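Local coordinates for CRISPR-associated protein CasA/Cse1 (Thermus thermophilus, PDB 4AN8) that forms part of the Cascade ribonucleoprotein complex of the type I-E CRISPR system, which targets invading nucleic acids in bacterial adaptive immunity, at residues Leu13-Trp18 / Arg97-Phe102; Ala35-His40 / Phe86-Ile91; Leu61-Arg66 / Pro217-Pro222; Ala152-Ala157 / Leu254-Asp259. One frame throughout, in Å; residues are numbered along the deposited sequence.

Contact 1: Leu13-Trp18 / Arg97-Phe102; sequences LIDEPW and RFRDRF
Ile14 lies over one face of the Phe102 ring, its side chain crossing the phenylalanine at about a right angle. Ile14 CG1, anti to the carbonyl carbon (chi1 -69°), is the atom over the ring face, while Ile14 CD1 comes 3.7 Å from Phe102 CD1 and equally close to Arg99 CA. Leu13 CB sits instead at the ring edge. Beside this packing the backbones join directly: Leu13 N gives a nearly straight hydrogen bond (171°) to Phe102 O, 2.8 Å away. Leu13 O in turn accepts from Trp18 NE1, and Leu13 CD2 stands over the centre of the indole, which folds the 13-18 loop back on itself. Phe111 and Trp219 bring further rings to Phe102. The other side is loose and polar. There exposed Asp15 faces the extended Arg99 as a salt-bridge pair, doubtful in its detail because the separation is implausibly short and Arg99 was deposited in two conformers. Asn12 also links the two segments, its side chain bonding Ile14 N and Arg99 O. One backbone bond and an Ile-Phe packing thus join the loop between strands 10-12 and 19-23 to the C-terminal part of helix 88-98 and the residues after it.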
loop_
_atom_site.group_PDB
_atom_site.type_symbol
_atom_site.label_atom_id
_atom_site.label_comp_id
_atom_site.label_asym_id
_atom_site.label_seq_id
_atom_site.Cartn_x
_atom_site.Cartn_y
_atom_site.Cartn_z
ATOM N N LEU A 13 18.687 6.373 -14.466
ATOM C CA LEU A 13 17.559 5.497 -14.194
ATOM C C LEU A 13 16.634 5.333 -15.389
ATOM O O LEU A 13 15.736 4.485 -15.380
ATOM C CB LEU A 13 16.788 5.981 -12.972
ATOM C CG LEU A 13 17.643 6.044 -11.700
ATOM C CD1 LEU A 13 16.878 6.790 -10.630
ATOM C CD2 LEU A 13 18.035 4.643 -11.237
ATOM N N ILE A 14 16.832 6.140 -16.419
ATOM C CA ILE A 14 16.011 5.989 -17.617
ATOM C C ILE A 14 16.507 4.846 -18.490
ATOM O O ILE A 14 15.709 4.195 -19.157
ATOM C CB ILE A 14 15.982 7.257 -18.467
ATOM C CG1 ILE A 14 15.195 8.332 -17.719
ATOM C CG2 ILE A 14 15.382 6.948 -19.851
ATOM C CD1 ILE A 14 15.442 9.739 -18.189
ATOM N N ASP A 15 17.809 4.575 -18.451
ATOM C CA ASP A 15 18.403 3.621 -19.379
ATOM C C ASP A 15 18.968 2.350 -18.747
ATOM O O ASP A 15 19.113 1.327 -19.418
ATOM C CB ASP A 15 19.481 4.313 -20.209
ATOM C CG ASP A 15 18.955 5.521 -20.938
ATOM O OD1 ASP A 15 18.012 5.377 -21.742
ATOM O OD2 ASP A 15 19.478 6.624 -20.708
ATOM N N GLU A 16 19.279 2.395 -17.463
ATOM C CA GLU A 16 19.931 1.250 -16.835
ATOM C C GLU A 16 18.941 0.262 -16.217
ATOM O O GLU A 16 17.831 0.624 -15.819
ATOM C CB GLU A 16 20.945 1.716 -15.786
ATOM C CG GLU A 16 21.982 2.685 -16.321
ATOM C CD GLU A 16 23.007 2.027 -17.239
ATOM O OE1 GLU A 16 23.114 0.780 -17.247
ATOM O OE2 GLU A 16 23.715 2.765 -17.951
ATOM N N PRO A 17 19.341 -1.004 -16.140
ATOM C CA PRO A 17 18.419 -1.993 -15.572
ATOM C C PRO A 17 18.333 -1.883 -14.056
ATOM O O PRO A 17 19.332 -2.080 -13.399
ATOM C CB PRO A 17 19.041 -3.340 -15.984
ATOM C CG PRO A 17 20.479 -3.031 -16.390
ATOM C CD PRO A 17 20.493 -1.604 -16.845
ATOM N N TRP A 18 17.171 -1.562 -13.505
ATOM C CA TRP A 18 17.035 -1.490 -12.047
ATOM C C TRP A 18 15.622 -1.817 -11.589
ATOM O O TRP A 18 15.399 -2.055 -10.409
ATOM C CB TRP A 18 17.472 -0.110 -11.512
ATOM C CG TRP A 18 16.607 1.021 -11.939
ATOM C CD1 TRP A 18 16.542 1.579 -13.179
ATOM C CD2 TRP A 18 15.688 1.755 -11.113
ATOM N NE1 TRP A 18 15.617 2.602 -13.187
ATOM C CE2 TRP A 18 15.087 2.731 -11.926
ATOM C CE3 TRP A 18 15.312 1.672 -9.761
ATOM C CZ2 TRP A 18 14.135 3.622 -11.436
ATOM C CZ3 TRP A 18 14.370 2.555 -9.275
ATOM C CH2 TRP A 18 13.787 3.513 -10.107
ATOM N N ARG A 97 14.175 15.542 -22.305
ATOM C CA ARG A 97 14.261 16.829 -21.608
ATOM C C ARG A 97 14.770 16.731 -20.152
ATOM O O ARG A 97 15.494 17.607 -19.695
ATOM C CB ARG A 97 12.912 17.552 -21.641
ATOM C CG ARG A 97 12.910 18.867 -20.851
ATOM C CD ARG A 97 11.534 19.526 -20.840
ATOM N NE ARG A 97 11.211 20.067 -22.155
ATOM C CZ ARG A 97 9.983 20.358 -22.562
ATOM N NH1 ARG A 97 8.958 20.149 -21.744
ATOM N NH2 ARG A 97 9.783 20.860 -23.783
ATOM N N PHE A 98 14.382 15.680 -19.416
ATOM C CA PHE A 98 14.769 15.588 -18.000
ATOM C C PHE A 98 15.845 14.552 -17.702
ATOM O O PHE A 98 16.248 14.372 -16.560
ATOM C CB PHE A 98 13.532 15.455 -17.094
ATOM C CG PHE A 98 12.669 16.687 -17.102
ATOM C CD1 PHE A 98 13.042 17.810 -16.373
ATOM C CD2 PHE A 98 11.531 16.747 -17.887
ATOM C CE1 PHE A 98 12.273 18.971 -16.403
ATOM C CE2 PHE A 98 10.764 17.882 -17.929
ATOM C CZ PHE A 98 11.139 19.007 -17.180
ATOM N N ARG A 99 16.337 13.920 -18.755
ATOM C CA ARG A 99 17.374 12.903 -18.633
ATOM C C ARG A 99 18.502 13.286 -17.668
ATOM O O ARG A 99 18.957 12.469 -16.875
ATOM C CB ARG A 99 17.963 12.584 -20.005
ATOM C CG ARG A 99 19.148 11.647 -19.922
ATOM C CD ARG A 99 19.718 11.311 -21.280
ATOM N NE ARG A 99 21.042 10.720 -21.134
ATOM C CZ ARG A 99 21.256 9.421 -20.973
ATOM N NH1 ARG A 99 20.227 8.587 -20.949
ATOM N NH2 ARG A 99 22.490 8.958 -20.845
ATOM N N ASP A 100 18.958 14.525 -17.725
ATOM C CA ASP A 100 20.083 14.900 -16.868
ATOM C C ASP A 100 19.717 15.002 -15.388
ATOM O O ASP A 100 20.598 15.227 -14.550
ATOM C CB ASP A 100 20.755 16.177 -17.368
ATOM C CG ASP A 100 21.467 15.967 -18.694
ATOM O OD1 ASP A 100 22.153 14.931 -18.844
ATOM O OD2 ASP A 100 21.326 16.828 -19.593
ATOM N N ARG A 101 18.437 14.810 -15.068
ATOM C CA ARG A 101 18.007 14.765 -13.667
ATOM C C ARG A 101 17.810 13.323 -13.135
ATOM O O ARG A 101 17.443 13.125 -11.972
ATOM C CB ARG A 101 16.741 15.608 -13.449
ATOM C CG ARG A 101 16.913 17.128 -13.706
ATOM C CD ARG A 101 17.830 17.815 -12.701
ATOM N NE ARG A 101 17.298 17.759 -11.338
ATOM C CZ ARG A 101 16.504 18.677 -10.785
ATOM N NH1 ARG A 101 16.145 19.757 -11.468
ATOM N NH2 ARG A 101 16.077 18.519 -9.530
ATOM N N PHE A 102 18.092 12.324 -13.967
ATOM C CA PHE A 102 17.826 10.934 -13.592
ATOM C C PHE A 102 19.066 10.107 -13.361
ATOM O O PHE A 102 18.993 8.884 -13.273
ATOM C CB PHE A 102 16.943 10.250 -14.634
ATOM C CG PHE A 102 15.478 10.548 -14.475
ATOM C CD1 PHE A 102 14.926 11.673 -15.061
ATOM C CD2 PHE A 102 14.663 9.712 -13.703
ATOM C CE1 PHE A 102 13.589 11.940 -14.928
ATOM C CE2 PHE A 102 13.324 9.971 -13.546
ATOM C CZ PHE A 102 12.776 11.080 -14.166
#

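Contact 2: Ala35-His40 / Phe86-Ile91; sequences ALLRAH and FPQDPI
Leu37 and Ile91 meet at the apolar centre, sliding past each other in opposite directions with Leu37 CD2 3.7 Å from Ile91 CG2. This is helix-end packing: the last turn of helix 32-37 lies against the first turn of helix 88-98, with helices 50-67 and 199-206 also touching these side chains. Leu36 CD1 approaches the same Ile91 methyl from 4.2 Å, while its side chain also touches Leu60 and Val63 of helix 50-67. Phe86, just ahead of helix 88-98, turns its ring edge to the other backbone: CD2 lies 3.6 Å from Leu36 O, which is in the ring plane, and Ala39 CB stands obliquely off CE2. Leu200 and Leu204 also pack on this ring. Farther out the contact becomes polar. A water bridges the segments, donating to Leu36 O and accepting from Phe86 N, 3.0 Å each, and so ties a carbonyl near the end of helix 32-37 to the amide two residues before helix 88-98. At the polar edge the Gln88 chain bends at chi2 (-98°), and its amide group lies beside Leu37 CD2. NE2 is held within its own segment by a bond to Phe86 O (3.2 Å), with the acceptor in the amide plane. From there the same nitrogen makes a weak but nearly straight hydrogen bond across the contact, 173° at the hydrogen, with 3.5 Å between Gln88 NE2 and Leu37 O.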
loop_
_atom_site.group_PDB
_atom_site.type_symbol
_atom_site.label_atom_id
_atom_site.label_comp_id
_atom_site.label_asym_id
_atom_site.label_seq_id
_atom_site.Cartn_x
_atom_site.Cartn_y
_atom_site.Cartn_z
ATOM N N ALA A 35 10.395 0.343 -19.416
ATOM C CA ALA A 35 9.250 -0.003 -18.601
ATOM C C ALA A 35 7.989 0.663 -19.149
ATOM O O ALA A 35 6.934 0.061 -19.156
ATOM C CB ALA A 35 9.483 0.400 -17.144
ATOM N N LEU A 36 8.114 1.905 -19.603
ATOM C CA LEU A 36 6.981 2.674 -20.106
ATOM C C LEU A 36 6.639 2.345 -21.563
ATOM O O LEU A 36 5.522 1.960 -21.868
ATOM C CB LEU A 36 7.259 4.177 -19.961
ATOM C CG LEU A 36 7.310 4.710 -18.517
ATOM C CD1 LEU A 36 7.234 6.245 -18.509
ATOM C CD2 LEU A 36 6.154 4.082 -17.745
ATOM N N LEU A 37 7.618 2.489 -22.449
ATOM C CA LEU A 37 7.428 2.282 -23.879
ATOM C C LEU A 37 7.089 0.839 -24.218
ATOM O O LEU A 37 6.434 0.572 -25.201
ATOM C CB LEU A 37 8.687 2.708 -24.633
ATOM C CG LEU A 37 9.026 4.167 -24.355
ATOM C CD1 LEU A 37 10.357 4.553 -24.976
ATOM C CD2 LEU A 37 7.885 5.063 -24.845
ATOM N N ARG A 38 7.520 -0.094 -23.392
ATOM C CA ARG A 38 7.207 -1.502 -23.647
ATOM C C ARG A 38 6.455 -2.159 -22.487
ATOM O O ARG A 38 6.622 -3.345 -22.234
ATOM C CB ARG A 38 8.476 -2.277 -23.992
ATOM C CG ARG A 38 9.056 -1.883 -25.334
ATOM C CD ARG A 38 10.381 -2.570 -25.579
ATOM N NE ARG A 38 10.451 -3.857 -24.887
ATOM C CZ ARG A 38 11.488 -4.692 -24.940
ATOM N NH1 ARG A 38 12.557 -4.392 -25.673
ATOM N NH2 ARG A 38 11.452 -5.831 -24.256
ATOM N N ALA A 39 5.602 -1.387 -21.814
ATOM C CA ALA A 39 4.867 -1.886 -20.648
ATOM C C ALA A 39 4.079 -3.164 -20.935
ATOM O O ALA A 39 4.027 -4.068 -20.095
ATOM C CB ALA A 39 3.948 -0.817 -20.098
ATOM N N HIS A 40 3.483 -3.243 -22.122
ATOM C CA HIS A 40 2.635 -4.379 -22.478
ATOM C C HIS A 40 3.382 -5.714 -22.453
ATOM O O HIS A 40 2.770 -6.759 -22.299
ATOM C CB HIS A 40 2.000 -4.165 -23.856
ATOM C CG HIS A 40 2.975 -4.273 -24.987
ATOM N ND1 HIS A 40 3.879 -3.275 -25.292
ATOM C CD2 HIS A 40 3.196 -5.269 -25.880
ATOM C CE1 HIS A 40 4.612 -3.650 -26.328
ATOM N NE2 HIS A 40 4.220 -4.855 -26.700
ATOM N N PHE A 86 1.014 3.408 -24.676
ATOM C CA PHE A 86 0.995 4.856 -24.478
ATOM C C PHE A 86 1.525 5.566 -25.714
ATOM O O PHE A 86 2.309 4.988 -26.471
ATOM C CB PHE A 86 1.920 5.275 -23.323
ATOM C CG PHE A 86 1.557 4.695 -21.998
ATOM C CD1 PHE A 86 0.380 5.066 -21.362
ATOM C CD2 PHE A 86 2.403 3.790 -21.376
ATOM C CE1 PHE A 86 0.050 4.532 -20.144
ATOM C CE2 PHE A 86 2.069 3.249 -20.155
ATOM C CZ PHE A 86 0.898 3.615 -19.540
ATOM N N PRO A 87 1.130 6.837 -25.903
ATOM C CA PRO A 87 1.804 7.704 -26.872
ATOM C C PRO A 87 3.302 7.716 -26.591
ATOM O O PRO A 87 3.712 8.025 -25.462
ATOM C CB PRO A 87 1.203 9.080 -26.578
ATOM C CG PRO A 87 -0.149 8.779 -26.094
ATOM C CD PRO A 87 -0.020 7.509 -25.283
ATOM N N GLN A 88 4.099 7.383 -27.603
ATOM C CA GLN A 88 5.532 7.168 -27.421
ATOM C C GLN A 88 6.355 8.445 -27.474
ATOM O O GLN A 88 7.311 8.608 -26.718
ATOM C CB GLN A 88 6.042 6.209 -28.480
ATOM C CG GLN A 88 5.206 4.981 -28.598
ATOM C CD GLN A 88 5.787 3.815 -27.845
ATOM O OE1 GLN A 88 6.886 3.347 -28.154
ATOM N NE2 GLN A 88 5.048 3.323 -26.844
ATOM N N ASP A 89 5.993 9.338 -28.383
ATOM C CA ASP A 89 6.767 10.551 -28.606
ATOM C C ASP A 89 6.746 11.494 -27.412
ATOM O O ASP A 89 7.798 11.960 -26.985
ATOM C CB ASP A 89 6.310 11.267 -29.887
ATOM C CG ASP A 89 7.104 10.832 -31.120
ATOM O OD1 ASP A 89 7.987 9.944 -31.005
ATOM O OD2 ASP A 89 6.833 11.382 -32.215
ATOM N N PRO A 90 5.551 11.783 -26.864
ATOM C CA PRO A 90 5.507 12.572 -25.630
ATOM C C PRO A 90 6.411 11.973 -24.547
ATOM O O PRO A 90 7.127 12.706 -23.872
ATOM C CB PRO A 90 4.044 12.463 -25.206
ATOM C CG PRO A 90 3.307 12.227 -26.500
ATOM C CD PRO A 90 4.210 11.353 -27.294
ATOM N N ILE A 91 6.386 10.660 -24.385
ATOM C CA ILE A 91 7.233 10.030 -23.383
ATOM C C ILE A 91 8.737 10.198 -23.693
ATOM O O ILE A 91 9.526 10.582 -22.819
ATOM C CB ILE A 91 6.844 8.543 -23.178
ATOM C CG1 ILE A 91 5.474 8.472 -22.497
ATOM C CG2 ILE A 91 7.944 7.787 -22.389
ATOM C CD1 ILE A 91 4.888 7.076 -22.460
HETATM O O HOH W 1 3.517 1.924 -24.116
#

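Contact 3: Leu61-Arg66 / Pro217-Pro222; sequences LAVLHR and PIWEVP
Arg66 grips the carboxylate of Glu220 side-on, using NE and NH2, one nitrogen to each oxygen. NE donates to Glu220 OE2 over 2.8 Å, nearly straight at 170° and in the guanidinium plane; NH2 donates to Glu220 OE1 over 2.7 Å, a more bent bond. Both oxygens are met on their syn sides, yet the two flat groups are twisted 43° apart, which makes this a skewed bidentate salt bridge. The remaining nitrogen, NH1, is occupied by Tyr210 OH and Pro212 O, so all three guanidinium nitrogens have acceptors. Glu220 OE2 has a second partner in Tyr94 OH, and that hydroxyl also bonds Trp219 NE1, linking the indole to the ion pair. The contact thus fastens the irregular 217-222 loop to one side of helix 50-67, with Tyr94 of helix 88-98 as the third member. Bends at chi2 and chi3 fold the Arg66 chain against Pro217, whose CD lies 3.7 Å from Arg66 CD and 3.5 Å from Arg66 NE. One turn earlier on the helix the partners are apolar: Ala62 CB reaches Trp219 CH2 at 3.8 Å, and Val63 CG2 reaches Trp219 CZ2 at 3.7 Å. Pro217 CB lies 3.4 Å above one face of the Trp219 indole, offset toward the rim.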
loop_
_atom_site.group_PDB
_atom_site.type_symbol
_atom_site.label_atom_id
_atom_site.label_comp_id
_atom_site.label_asym_id
_atom_site.label_seq_id
_atom_site.Cartn_x
_atom_site.Cartn_y
_atom_site.Cartn_z
ATOM N N LEU A 61 4.161 6.306 -12.725
ATOM C CA LEU A 61 2.968 7.141 -12.841
ATOM C C LEU A 61 3.299 8.643 -12.846
ATOM O O LEU A 61 2.702 9.405 -13.594
ATOM C CB LEU A 61 1.993 6.833 -11.716
ATOM C CG LEU A 61 1.406 5.426 -11.818
ATOM C CD1 LEU A 61 0.865 4.960 -10.432
ATOM C CD2 LEU A 61 0.321 5.386 -12.893
ATOM N N ALA A 62 4.239 9.059 -11.992
ATOM C CA ALA A 62 4.657 10.452 -11.957
ATOM C C ALA A 62 5.150 10.834 -13.342
ATOM O O ALA A 62 4.707 11.827 -13.909
ATOM C CB ALA A 62 5.776 10.665 -10.921
ATOM N N VAL A 63 6.061 10.028 -13.889
ATOM C CA VAL A 63 6.581 10.301 -15.213
ATOM C C VAL A 63 5.468 10.361 -16.277
ATOM O O VAL A 63 5.439 11.280 -17.091
ATOM C CB VAL A 63 7.672 9.298 -15.640
ATOM C CG1 VAL A 63 8.073 9.579 -17.061
ATOM C CG2 VAL A 63 8.901 9.414 -14.714
ATOM N N LEU A 64 4.562 9.385 -16.267
ATOM C CA LEU A 64 3.467 9.344 -17.237
ATOM C C LEU A 64 2.574 10.568 -17.174
ATOM O O LEU A 64 2.265 11.168 -18.203
ATOM C CB LEU A 64 2.598 8.098 -17.049
ATOM C CG LEU A 64 3.204 6.799 -17.579
ATOM C CD1 LEU A 64 2.505 5.551 -17.031
ATOM C CD2 LEU A 64 3.232 6.825 -19.134
ATOM N N HIS A 65 2.141 10.932 -15.971
ATOM C CA HIS A 65 1.273 12.084 -15.808
ATOM C C HIS A 65 1.899 13.364 -16.358
ATOM O O HIS A 65 1.215 14.182 -16.951
ATOM C CB HIS A 65 0.916 12.292 -14.346
ATOM C CG HIS A 65 -0.143 11.364 -13.842
ATOM N ND1 HIS A 65 -1.255 11.033 -14.587
ATOM C CD2 HIS A 65 -0.256 10.702 -12.661
ATOM C CE1 HIS A 65 -2.031 10.231 -13.872
ATOM N NE2 HIS A 65 -1.453 10.021 -12.703
ATOM N N ARG A 66 3.190 13.553 -16.141
ATOM C CA ARG A 66 3.822 14.774 -16.575
ATOM C C ARG A 66 4.089 14.714 -18.076
ATOM O O ARG A 66 3.785 15.651 -18.796
ATOM C CB ARG A 66 5.114 15.016 -15.787
ATOM C CG ARG A 66 4.885 15.128 -14.297
ATOM C CD ARG A 66 3.929 16.282 -14.003
ATOM N NE ARG A 66 4.559 17.576 -14.268
ATOM C CZ ARG A 66 3.958 18.739 -14.052
ATOM N NH1 ARG A 66 2.715 18.758 -13.573
ATOM N NH2 ARG A 66 4.602 19.876 -14.314
ATOM N N PRO A 217 6.959 17.144 -10.254
ATOM C CA PRO A 217 7.769 16.142 -9.563
ATOM C C PRO A 217 9.118 16.757 -9.182
ATOM O O PRO A 217 9.481 17.835 -9.694
ATOM C CB PRO A 217 7.956 15.043 -10.620
ATOM C CG PRO A 217 7.831 15.785 -11.959
ATOM C CD PRO A 217 6.823 16.891 -11.704
ATOM N N ILE A 218 9.843 16.074 -8.297
ATOM C CA ILE A 218 11.076 16.593 -7.750
ATOM C C ILE A 218 12.079 16.990 -8.836
ATOM O O ILE A 218 12.851 17.932 -8.641
ATOM C CB ILE A 218 11.732 15.578 -6.779
ATOM C CG1 ILE A 218 12.857 16.249 -5.956
ATOM C CG2 ILE A 218 12.253 14.326 -7.546
ATOM C CD1 ILE A 218 12.365 17.345 -5.006
ATOM N N TRP A 219 12.073 16.303 -9.981
ATOM C CA TRP A 219 13.062 16.594 -11.020
ATOM C C TRP A 219 12.724 17.807 -11.906
ATOM O O TRP A 219 13.552 18.217 -12.718
ATOM C CB TRP A 219 13.332 15.359 -11.889
ATOM C CG TRP A 219 12.094 14.820 -12.527
ATOM C CD1 TRP A 219 11.496 15.282 -13.665
ATOM C CD2 TRP A 219 11.284 13.737 -12.065
ATOM N NE1 TRP A 219 10.352 14.567 -13.929
ATOM C CE2 TRP A 219 10.211 13.596 -12.972
ATOM C CE3 TRP A 219 11.347 12.878 -10.972
ATOM C CZ2 TRP A 219 9.230 12.623 -12.827
ATOM C CZ3 TRP A 219 10.348 11.893 -10.831
ATOM C CH2 TRP A 219 9.319 11.785 -11.748
ATOM N N GLU A 220 11.531 18.378 -11.738
ATOM C CA GLU A 220 11.102 19.552 -12.494
ATOM C C GLU A 220 11.371 20.872 -11.751
ATOM O O GLU A 220 11.092 21.950 -12.271
ATOM C CB GLU A 220 9.607 19.470 -12.865
ATOM C CG GLU A 220 9.273 18.575 -14.075
ATOM C CD GLU A 220 7.834 18.738 -14.523
ATOM O OE1 GLU A 220 7.299 19.855 -14.371
ATOM O OE2 GLU A 220 7.220 17.763 -15.021
ATOM N N VAL A 221 11.890 20.771 -10.532
ATOM C CA VAL A 221 12.248 21.931 -9.738
ATOM C C VAL A 221 13.761 21.864 -9.463
ATOM O O VAL A 221 14.397 20.837 -9.710
ATOM C CB VAL A 221 11.407 22.027 -8.428
ATOM C CG1 VAL A 221 9.924 22.068 -8.743
ATOM C CG2 VAL A 221 11.695 20.875 -7.489
ATOM N N PRO A 222 14.352 22.974 -9.004
ATOM C CA PRO A 222 15.811 22.993 -8.872
ATOM C C PRO A 222 16.285 22.006 -7.809
ATOM O O PRO A 222 15.552 21.742 -6.847
ATOM C CB PRO A 222 16.108 24.434 -8.428
ATOM C CG PRO A 222 14.921 25.220 -8.823
ATOM C CD PRO A 222 13.746 24.287 -8.708
#

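Contact 4: Ala152-Ala157 / Leu254-Asp259; sequences ATYAQA and LLDEGD
Tyr154 OH donates to Asp256 OD1 over 2.7 Å, approaching from above the carboxylate plane; ring and carboxylate are turned 80° to each other. Gly258 O comes within 3.1 Å of the Tyr154 hydroxyl at the ring edge, while Asp259 O lies over one ring face. Deeper in, Ala157 CB touches Leu254 CD1 at 3.9 Å. The next shell helps hold the partners in place. Gly258 N also bonds Asp256 OD1, from the opposite face of its plane, closing an Asx turn at Asp256-Gly258. Thr153 and Gln156 form a capping box at the start of helix 154-167: Gln156 N donates to Thr153 OG1, and Thr153 N to Gln156 OE1. A water accepts from Tyr154 N and donates to Asp259 O. Farther out, Lys10 NZ salt-bridges Asp256 OD2 and bonds Tyr154 OH. With OD1 shared by the phenol and the Gly258 amide, and Lys10 beside the group, the arrangement is consistent with a charged Asp256 carboxylate.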
loop_
_atom_site.group_PDB
_atom_site.type_symbol
_atom_site.label_atom_id
_atom_site.label_comp_id
_atom_site.label_asym_id
_atom_site.label_seq_id
_atom_site.Cartn_x
_atom_site.Cartn_y
_atom_site.Cartn_z
ATOM N N ALA A 152 25.661 -2.617 -1.777
ATOM C CA ALA A 152 24.534 -2.649 -2.703
ATOM C C ALA A 152 25.018 -2.409 -4.121
ATOM O O ALA A 152 25.970 -1.658 -4.337
ATOM C CB ALA A 152 23.531 -1.588 -2.328
ATOM N N THR A 153 24.358 -3.035 -5.089
ATOM C CA THR A 153 24.517 -2.617 -6.477
ATOM C C THR A 153 23.800 -1.290 -6.652
ATOM O O THR A 153 22.977 -0.922 -5.828
ATOM C CB THR A 153 23.898 -3.612 -7.493
ATOM O OG1 THR A 153 22.492 -3.733 -7.232
ATOM C CG2 THR A 153 24.559 -4.983 -7.410
ATOM N N TYR A 154 24.098 -0.579 -7.729
ATOM C CA TYR A 154 23.398 0.661 -8.020
ATOM C C TYR A 154 21.887 0.442 -8.034
ATOM O O TYR A 154 21.143 1.256 -7.484
ATOM C CB TYR A 154 23.867 1.254 -9.342
ATOM C CG TYR A 154 25.325 1.645 -9.334
ATOM C CD1 TYR A 154 25.921 2.151 -8.187
ATOM C CD2 TYR A 154 26.113 1.493 -10.471
ATOM C CE1 TYR A 154 27.255 2.506 -8.170
ATOM C CE2 TYR A 154 27.445 1.843 -10.463
ATOM C CZ TYR A 154 28.014 2.353 -9.306
ATOM O OH TYR A 154 29.343 2.713 -9.300
ATOM N N ALA A 155 21.440 -0.661 -8.641
ATOM C CA ALA A 155 20.008 -0.928 -8.761
ATOM C C ALA A 155 19.386 -1.064 -7.377
ATOM O O ALA A 155 18.332 -0.516 -7.125
ATOM C CB ALA A 155 19.727 -2.185 -9.634
ATOM N N GLN A 156 20.051 -1.768 -6.467
ATOM C CA GLN A 156 19.498 -1.926 -5.127
ATOM C C GLN A 156 19.520 -0.609 -4.340
ATOM O O GLN A 156 18.616 -0.358 -3.556
ATOM C CB GLN A 156 20.223 -3.001 -4.329
ATOM C CG GLN A 156 20.314 -4.349 -4.988
ATOM C CD GLN A 156 21.115 -5.323 -4.139
ATOM O OE1 GLN A 156 22.301 -5.125 -3.926
ATOM N NE2 GLN A 156 20.447 -6.355 -3.609
ATOM N N ALA A 157 20.546 0.224 -4.531
ATOM C CA ALA A 157 20.578 1.511 -3.830
ATOM C C ALA A 157 19.487 2.429 -4.365
ATOM O O ALA A 157 18.832 3.130 -3.616
ATOM C CB ALA A 157 21.950 2.182 -3.936
ATOM N N LEU A 254 23.824 9.113 -1.766
ATOM C CA LEU A 254 24.524 7.838 -1.891
ATOM C C LEU A 254 25.970 8.095 -2.284
ATOM O O LEU A 254 26.243 8.920 -3.145
ATOM C CB LEU A 254 23.863 6.975 -2.951
ATOM C CG LEU A 254 22.374 6.783 -2.741
ATOM C CD1 LEU A 254 21.791 6.052 -3.943
ATOM C CD2 LEU A 254 22.067 6.045 -1.417
ATOM N N LEU A 255 26.886 7.384 -1.643
ATOM C CA LEU A 255 28.302 7.498 -1.955
ATOM C C LEU A 255 28.759 6.316 -2.848
ATOM O O LEU A 255 28.568 5.148 -2.504
ATOM C CB LEU A 255 29.120 7.556 -0.650
ATOM C CG LEU A 255 28.681 8.616 0.383
ATOM C CD1 LEU A 255 29.652 8.690 1.593
ATOM C CD2 LEU A 255 28.530 9.983 -0.280
ATOM N N ASP A 256 29.369 6.634 -3.984
ATOM C CA ASP A 256 29.777 5.629 -4.951
ATOM C C ASP A 256 31.116 4.999 -4.547
ATOM O O ASP A 256 32.149 5.681 -4.507
ATOM C CB ASP A 256 29.862 6.289 -6.335
ATOM C CG ASP A 256 30.268 5.321 -7.446
ATOM O OD1 ASP A 256 30.380 4.094 -7.194
ATOM O OD2 ASP A 256 30.457 5.811 -8.591
ATOM N N GLU A 257 31.088 3.702 -4.241
ATOM C CA GLU A 257 32.299 2.931 -3.929
ATOM C C GLU A 257 33.129 2.616 -5.168
ATOM O O GLU A 257 34.233 2.116 -5.058
ATOM C CB GLU A 257 31.937 1.601 -3.272
ATOM C CG GLU A 257 31.204 1.718 -1.968
ATOM C CD GLU A 257 32.066 2.300 -0.865
ATOM O OE1 GLU A 257 32.866 1.534 -0.295
ATOM O OE2 GLU A 257 31.937 3.514 -0.561
ATOM N N GLY A 258 32.593 2.896 -6.348
ATOM C CA GLY A 258 33.279 2.571 -7.586
ATOM C C GLY A 258 32.411 1.694 -8.470
ATOM O O GLY A 258 32.284 1.940 -9.679
ATOM N N ASP A 259 31.798 0.677 -7.866
ATOM C CA ASP A 259 30.845 -0.169 -8.581
ATOM C C ASP A 259 29.663 -0.573 -7.692
ATOM O O ASP A 259 29.013 -1.580 -7.942
ATOM C CB ASP A 259 31.535 -1.419 -9.097
ATOM C CG ASP A 259 32.060 -2.270 -7.985
ATOM O OD1 ASP A 259 31.704 -1.998 -6.824
ATOM O OD2 ASP A 259 32.827 -3.209 -8.261
HETATM O O HOH W 2 26.114 -1.930 -9.476
#

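Overall arrangement
Contacts 1, 2 and 3 lie on the same side of the chain's centre, as do 1 and 4. Contacts 1 and 2 share helix 88-98, one at each end, with centres 15 Å apart; along the chain contact 2 is nested inside contact 1. Contact 3 crosses the other three in sequence and touches 1 and 2: Arg101 NH1 probably bonds Val221 O, and Leu64 packs on Phe86 and Ile91. Contact 4 opens after contacts 1 and 2 have closed and stays about 13 Å, nearest atoms, from contacts 2 and 3. Contacts 1 to 3 thus join helices 32-37, 50-67 and 88-98 to two loops; contact 4 joins helix 154-167 to strand 250-256, meeting contact 1 where Trp18 CB packs on Ala155 CB.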